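Local coordinates for chemotaxis protein CheX (Vibrio vulnificus, PDB 6VPW) that probably acts in bacterial chemotaxis as a CheX-type phosphatase that removes phosphate from the response regulator CheY, at residues A23-K28 against A68-Q73; Q73-E78 against T88-E93. All coordinates share one frame; numbering follows the deposited sequence. Where two conformers were deposited one is given.

Contact 1 of 2, residues A23-K28 against A68-Q73; sequences ASLELK and ALEIMQ
L25 and A23 lean on one flank of helix 65-76, in the turn between helix 8-23 and strand 28-34 of the CheX fold, an antiparallel sheet with helices packed against it. The leucine does most of the reaching. Its chain lies at about a right angle to those of E70 and I71 and rests one methyl, CD1, over both, 3.8 Å from CG of E70 and 4.1 Å from CG1 of I71. With CG anti to the backbone N (chi1 -172°), L25 extends toward the helix, whereas the glutamate offers it only the methylenes at the root of its chain. Bending of E70 at chi2 (71°) turns the carboxylate off the line of these methylenes, and OE1 forms a long, weak ion pair with R79.

The two branches of I71 meet different residues of 23-28. CG1 meets the leucine, while CG2, anti to the backbone N, faces A23, whose CB lies 3.9 Å from it. Here the backbones come nearest, 5.7 Å between CA of A23 and CA of I71. Between A23 and L25 in sequence, S24 leaves helical geometry with a positive phi (47°), and the chain turns there toward strand 28-34.

No hydrogen bond links the two segments, so apolar packing carries the contact, burying 175 Å² in all. L19 of helix 8-23 and I94 of helix 85-107 also touch I71, and W145 packs on both L25 and E70, which places the cluster where three helices and a loop converge. At the alanine end, CB of A23 also comes within 4.0 Å of the backbone O of I71.

Contact 2 of 2, residues Q73-E78 against T88-E93; sequences QNMLGE and TDMVGE
M75 places CG anti to its carbonyl carbon (chi1 -62°) and stays extended through chi2, which carries its thioether across to M90 and E93 on the next helix; a bend at chi3 (69°) then turns the terminal methyl toward the glutamate. Helix 65-76 and the long helix 85-107, consecutive helices of the CheX fold, meet here. The contact lies near the end of the first helix, where the nearest CA atoms, those of M75 and M90, are 9.0 Å apart, so that side chains bridge the gap.

The methionines meet at about a right angle, and the touch falls on the sulfur of one and a methylene of the other: SD of M75 is 4.0 Å from CG of M90. Bends at chi2 and chi3 curl the rest of the M90 chain, and its buried end continues away from this meeting point. E93, one turn further along, approaches M75 from the opposite direction at the exposed margin of the interface, and only 91 Å² is buried in total. It falls at the glutamate of the D-x3-E-x2-N signature of CheX-type phosphatases, consistent with an active-site position.

Beyond M75 the chain leaves helical geometry at G77, whose phi is positive and whose N bonds to the backbone O of Q73 at 2.6 Å. Elsewhere on helix 85-107, D89 forms a salt bridge with K131 of the second subunit, so the helix that receives M75 also takes part in the dimer interface. At the outer edge, CE of M75 makes a van der Waals contact with OE2 of E93 at 3.5 Å.

How the contacts relate
Contacts 1 and 2 lie in series along the chain, their centres about 9 Å apart, and both use helix 65-76, with Q73 common to the two. The helix thus packs against the turn at 23-28 and against helix 85-107. The two contacts also touch directly: ND2 of N74 makes a probable hydrogen bond of 2.8 Å to the backbone O of A23, joining the close of helix 8-23 to helix 65-76, and CB of A23 packs 3.5 Å from CG of M75. SD of M72, from contact 1, packs 3.3 Å from CB of M90. No ligand is seen at either; contact 2 includes E93, which matches the glutamate of the phosphatase signature.

Contact 1 of 2, residues A23-K28 against A68-Q73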
loop_
_atom_site.group_PDB
_atom_site.type_symbol
_atom_site.label_atom_id
_atom_site.label_comp_id
_atom_site.label_asym_id
_atom_site.label_seq_id
_atom_site.Cartn_x
_atom_site.Cartn_y
_atom_site.Cartn_z
ATOM N N ALA A 23 0.954 -19.594 12.926
ATOM C CA ALA A 23 1.953 -20.306 12.093
ATOM C C ALA A 23 3.016 -20.984 12.959
ATOM O O ALA A 23 4.005 -21.483 12.398
ATOM C CB ALA A 23 2.586 -19.345 11.119
ATOM N N SER A 24 2.820 -20.979 14.281
ATOM C CA SER A 24 3.789 -21.607 15.218
ATOM C C SER A 24 5.216 -21.184 14.854
ATOM O O SER A 24 6.112 -22.042 14.878
ATOM C CB SER A 24 3.639 -23.105 15.215
ATOM O OG SER A 24 4.409 -23.679 16.255
ATOM N N LEU A 25 5.402 -19.905 14.518
ATOM C CA LEU A 25 6.737 -19.369 14.148
ATOM C C LEU A 25 7.064 -18.160 15.033
ATOM O O LEU A 25 6.203 -17.262 15.194
ATOM C CB LEU A 25 6.738 -19.028 12.656
ATOM C CG LEU A 25 8.093 -18.635 12.072
ATOM C CD1 LEU A 25 8.207 -19.059 10.623
ATOM C CD2 LEU A 25 8.348 -17.145 12.229
ATOM N N GLU A 26 8.288 -18.138 15.559
ATOM C CA GLU A 26 8.730 -17.080 16.499
ATOM C C GLU A 26 9.636 -16.078 15.782
ATOM O O GLU A 26 10.704 -16.487 15.307
ATOM C CB GLU A 26 9.454 -17.745 17.669
ATOM C CG GLU A 26 9.748 -16.812 18.824
ATOM C CD GLU A 26 10.291 -17.528 20.048
ATOM O OE1 GLU A 26 11.163 -18.403 19.880
ATOM O OE2 GLU A 26 9.802 -17.246 21.161
ATOM N N LEU A 27 9.200 -14.818 15.693
ATOM C CA LEU A 27 10.058 -13.745 15.129
ATOM C C LEU A 27 10.894 -13.137 16.251
ATOM O O LEU A 27 10.389 -13.036 17.391
ATOM C CB LEU A 27 9.209 -12.654 14.484
ATOM C CG LEU A 27 8.566 -13.002 13.149
ATOM C CD1 LEU A 27 7.970 -11.749 12.525
ATOM C CD2 LEU A 27 9.574 -13.638 12.202
ATOM N N LYS A 28 12.127 -12.760 15.913
ATOM C CA LYS A 28 13.060 -12.090 16.839
ATOM C C LYS A 28 12.956 -10.595 16.575
ATOM O O LYS A 28 13.410 -10.109 15.544
ATOM C CB LYS A 28 14.485 -12.618 16.636
ATOM C CG LYS A 28 15.605 -11.759 17.209
ATOM C CD LYS A 28 15.564 -11.583 18.709
ATOM C CE LYS A 28 16.640 -10.644 19.221
ATOM N NZ LYS A 28 18.009 -11.105 18.876
ATOM N N ALA A 68 8.226 -15.802 4.338
ATOM C CA ALA A 68 6.848 -15.958 3.830
ATOM C C ALA A 68 6.574 -17.437 3.504
ATOM O O ALA A 68 5.501 -17.946 3.898
ATOM C CB ALA A 68 6.667 -15.079 2.610
ATOM N N LEU A 69 7.489 -18.102 2.789
ATOM C CA LEU A 69 7.278 -19.530 2.439
ATOM C C LEU A 69 7.250 -20.372 3.722
ATOM O O LEU A 69 6.424 -21.305 3.786
ATOM C CB LEU A 69 8.364 -20.002 1.463
ATOM C CG LEU A 69 8.322 -19.384 0.063
ATOM C CD1 LEU A 69 9.485 -19.875 -0.791
ATOM C CD2 LEU A 69 7.009 -19.690 -0.632
ATOM N N GLU A 70 8.072 -20.034 4.724
ATOM C CA GLU A 70 8.078 -20.826 5.987
ATOM C C GLU A 70 6.735 -20.647 6.701
ATOM O O GLU A 70 6.172 -21.653 7.161
ATOM C CB GLU A 70 9.240 -20.426 6.896
ATOM C CG GLU A 70 9.530 -21.436 7.996
ATOM C CD GLU A 70 10.150 -22.741 7.528
ATOM O OE1 GLU A 70 10.641 -22.802 6.371
ATOM O OE2 GLU A 70 10.114 -23.705 8.304
ATOM N N ILE A 71 6.234 -19.413 6.782
ATOM C CA ILE A 71 4.908 -19.151 7.411
ATOM C C ILE A 71 3.839 -19.973 6.678
ATOM O O ILE A 71 3.056 -20.674 7.369
ATOM C CB ILE A 71 4.611 -17.633 7.419
ATOM C CG1 ILE A 71 5.601 -16.894 8.321
ATOM C CG2 ILE A 71 3.171 -17.340 7.815
ATOM C CD1 ILE A 71 5.561 -15.389 8.183
ATOM N N MET A 72 3.826 -19.907 5.339
ATOM C CA MET A 72 2.841 -20.628 4.484
ATOM C C MET A 72 2.922 -22.136 4.739
ATOM O O MET A 72 1.858 -22.771 4.854
ATOM C CB MET A 72 3.116 -20.381 2.998
ATOM C CG MET A 72 2.673 -19.021 2.521
ATOM S SD MET A 72 0.872 -18.911 2.410
ATOM C CE MET A 72 0.549 -20.068 1.080
ATOM N N GLN A 73 4.137 -22.688 4.779
ATOM C CA GLN A 73 4.280 -24.150 5.022
ATOM C C GLN A 73 3.640 -24.495 6.373
ATOM O O GLN A 73 2.918 -25.510 6.438
ATOM C CB GLN A 73 5.751 -24.565 4.982
ATOM C CG GLN A 73 5.978 -26.036 5.296
ATOM C CD GLN A 73 7.426 -26.437 5.161
ATOM O OE1 GLN A 73 8.259 -25.686 4.655
ATOM N NE2 GLN A 73 7.734 -27.643 5.610
#

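Contact 2 of 2, residues Q73-E78 against T88-E93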
loop_
_atom_site.group_PDB
_atom_site.type_symbol
_atom_site.label_atom_id
_atom_site.label_comp_id
_atom_site.label_asym_id
_atom_site.label_seq_id
_atom_site.Cartn_x
_atom_site.Cartn_y
_atom_site.Cartn_z
ATOM N N GLN A 73 4.137 -22.688 4.779
ATOM C CA GLN A 73 4.280 -24.150 5.022
ATOM C C GLN A 73 3.640 -24.495 6.373
ATOM O O GLN A 73 2.918 -25.510 6.438
ATOM C CB GLN A 73 5.751 -24.565 4.982
ATOM C CG GLN A 73 5.978 -26.036 5.296
ATOM C CD GLN A 73 7.426 -26.437 5.161
ATOM O OE1 GLN A 73 8.259 -25.686 4.655
ATOM N NE2 GLN A 73 7.734 -27.643 5.610
ATOM N N ASN A 74 3.848 -23.650 7.390
ATOM C CA ASN A 74 3.323 -23.933 8.754
ATOM C C ASN A 74 1.796 -23.789 8.774
ATOM O O ASN A 74 1.131 -24.689 9.331
ATOM C CB ASN A 74 3.977 -23.050 9.826
ATOM C CG ASN A 74 5.452 -23.335 10.051
ATOM O OD1 ASN A 74 6.027 -24.210 9.412
ATOM N ND2 ASN A 74 6.075 -22.607 10.968
ATOM N N MET A 75 1.259 -22.722 8.177
ATOM C CA MET A 75 -0.207 -22.450 8.223
ATOM C C MET A 75 -0.982 -23.373 7.276
ATOM O O MET A 75 -2.222 -23.305 7.317
ATOM C CB MET A 75 -0.522 -21.005 7.822
ATOM C CG MET A 75 0.078 -19.953 8.735
ATOM S SD MET A 75 -0.381 -18.266 8.247
ATOM C CE MET A 75 -2.130 -18.267 8.630
ATOM N N LEU A 76 -0.306 -24.188 6.458
ATOM C CA LEU A 76 -1.048 -25.040 5.483
ATOM C C LEU A 76 -0.539 -26.486 5.499
ATOM O O LEU A 76 -1.303 -27.369 5.076
ATOM C CB LEU A 76 -0.901 -24.429 4.087
ATOM C CG LEU A 76 -1.382 -22.985 3.943
ATOM C CD1 LEU A 76 -1.048 -22.445 2.565
ATOM C CD2 LEU A 76 -2.875 -22.868 4.210
ATOM N N GLY A 77 0.703 -26.713 5.938
ATOM C CA GLY A 77 1.274 -28.074 5.982
ATOM C C GLY A 77 1.924 -28.469 4.664
ATOM O O GLY A 77 2.510 -29.568 4.608
ATOM N N GLU A 78 1.809 -27.618 3.637
ATOM C CA GLU A 78 2.427 -27.877 2.307
ATOM C C GLU A 78 3.107 -26.593 1.820
ATOM O O GLU A 78 2.401 -25.575 1.634
ATOM C CB GLU A 78 1.378 -28.367 1.307
ATOM C CG GLU A 78 0.811 -29.737 1.645
ATOM C CD GLU A 78 -0.267 -30.229 0.692
ATOM O OE1 GLU A 78 -0.833 -29.394 -0.043
ATOM O OE2 GLU A 78 -0.537 -31.449 0.686
ATOM N N THR A 88 0.098 -14.561 -1.587
ATOM C CA THR A 88 -0.370 -13.150 -1.458
ATOM C C THR A 88 -1.684 -13.114 -0.658
ATOM O O THR A 88 -1.860 -12.172 0.144
ATOM C CB THR A 88 -0.462 -12.495 -2.836
ATOM O OG1 THR A 88 -1.453 -13.215 -3.565
ATOM C CG2 THR A 88 0.864 -12.506 -3.568
ATOM N N ASP A 89 -2.565 -14.106 -0.840
ATOM C CA ASP A 89 -3.817 -14.154 -0.039
ATOM C C ASP A 89 -3.440 -14.246 1.444
ATOM O O ASP A 89 -4.025 -13.508 2.254
ATOM C CB ASP A 89 -4.715 -15.328 -0.434
ATOM C CG ASP A 89 -5.449 -15.141 -1.751
ATOM O OD1 ASP A 89 -5.380 -14.024 -2.314
ATOM O OD2 ASP A 89 -6.075 -16.122 -2.215
ATOM N N MET A 90 -2.459 -15.092 1.767
ATOM C CA MET A 90 -2.029 -15.273 3.179
ATOM C C MET A 90 -1.437 -13.967 3.740
ATOM O O MET A 90 -1.690 -13.664 4.911
ATOM C CB MET A 90 -0.995 -16.398 3.293
ATOM C CG MET A 90 -0.319 -16.467 4.647
ATOM S SD MET A 90 1.018 -15.232 4.864
ATOM C CE MET A 90 2.325 -15.979 3.890
ATOM N N VAL A 91 -0.621 -13.267 2.959
ATOM C CA VAL A 91 -0.019 -11.993 3.446
ATOM C C VAL A 91 -1.147 -10.975 3.695
ATOM O O VAL A 91 -1.052 -10.242 4.689
ATOM C CB VAL A 91 1.071 -11.507 2.474
ATOM C CG1 VAL A 91 1.515 -10.089 2.759
ATOM C CG2 VAL A 91 2.270 -12.458 2.498
ATOM N N GLY A 92 -2.198 -10.979 2.870
ATOM C CA GLY A 92 -3.345 -10.076 3.092
ATOM C C GLY A 92 -4.080 -10.413 4.379
ATOM O O GLY A 92 -4.416 -9.462 5.148
ATOM N N GLU A 93 -4.295 -11.708 4.640
ATOM C CA GLU A 93 -5.023 -12.141 5.865
ATOM C C GLU A 93 -4.141 -11.838 7.087
ATOM O O GLU A 93 -4.694 -11.357 8.095
ATOM C CB GLU A 93 -5.442 -13.613 5.774
ATOM C CG GLU A 93 -4.278 -14.580 5.796
ATOM C CD GLU A 93 -4.563 -16.039 5.454
ATOM O OE1 GLU A 93 -5.556 -16.307 4.728
ATOM O OE2 GLU A 93 -3.766 -16.913 5.902
#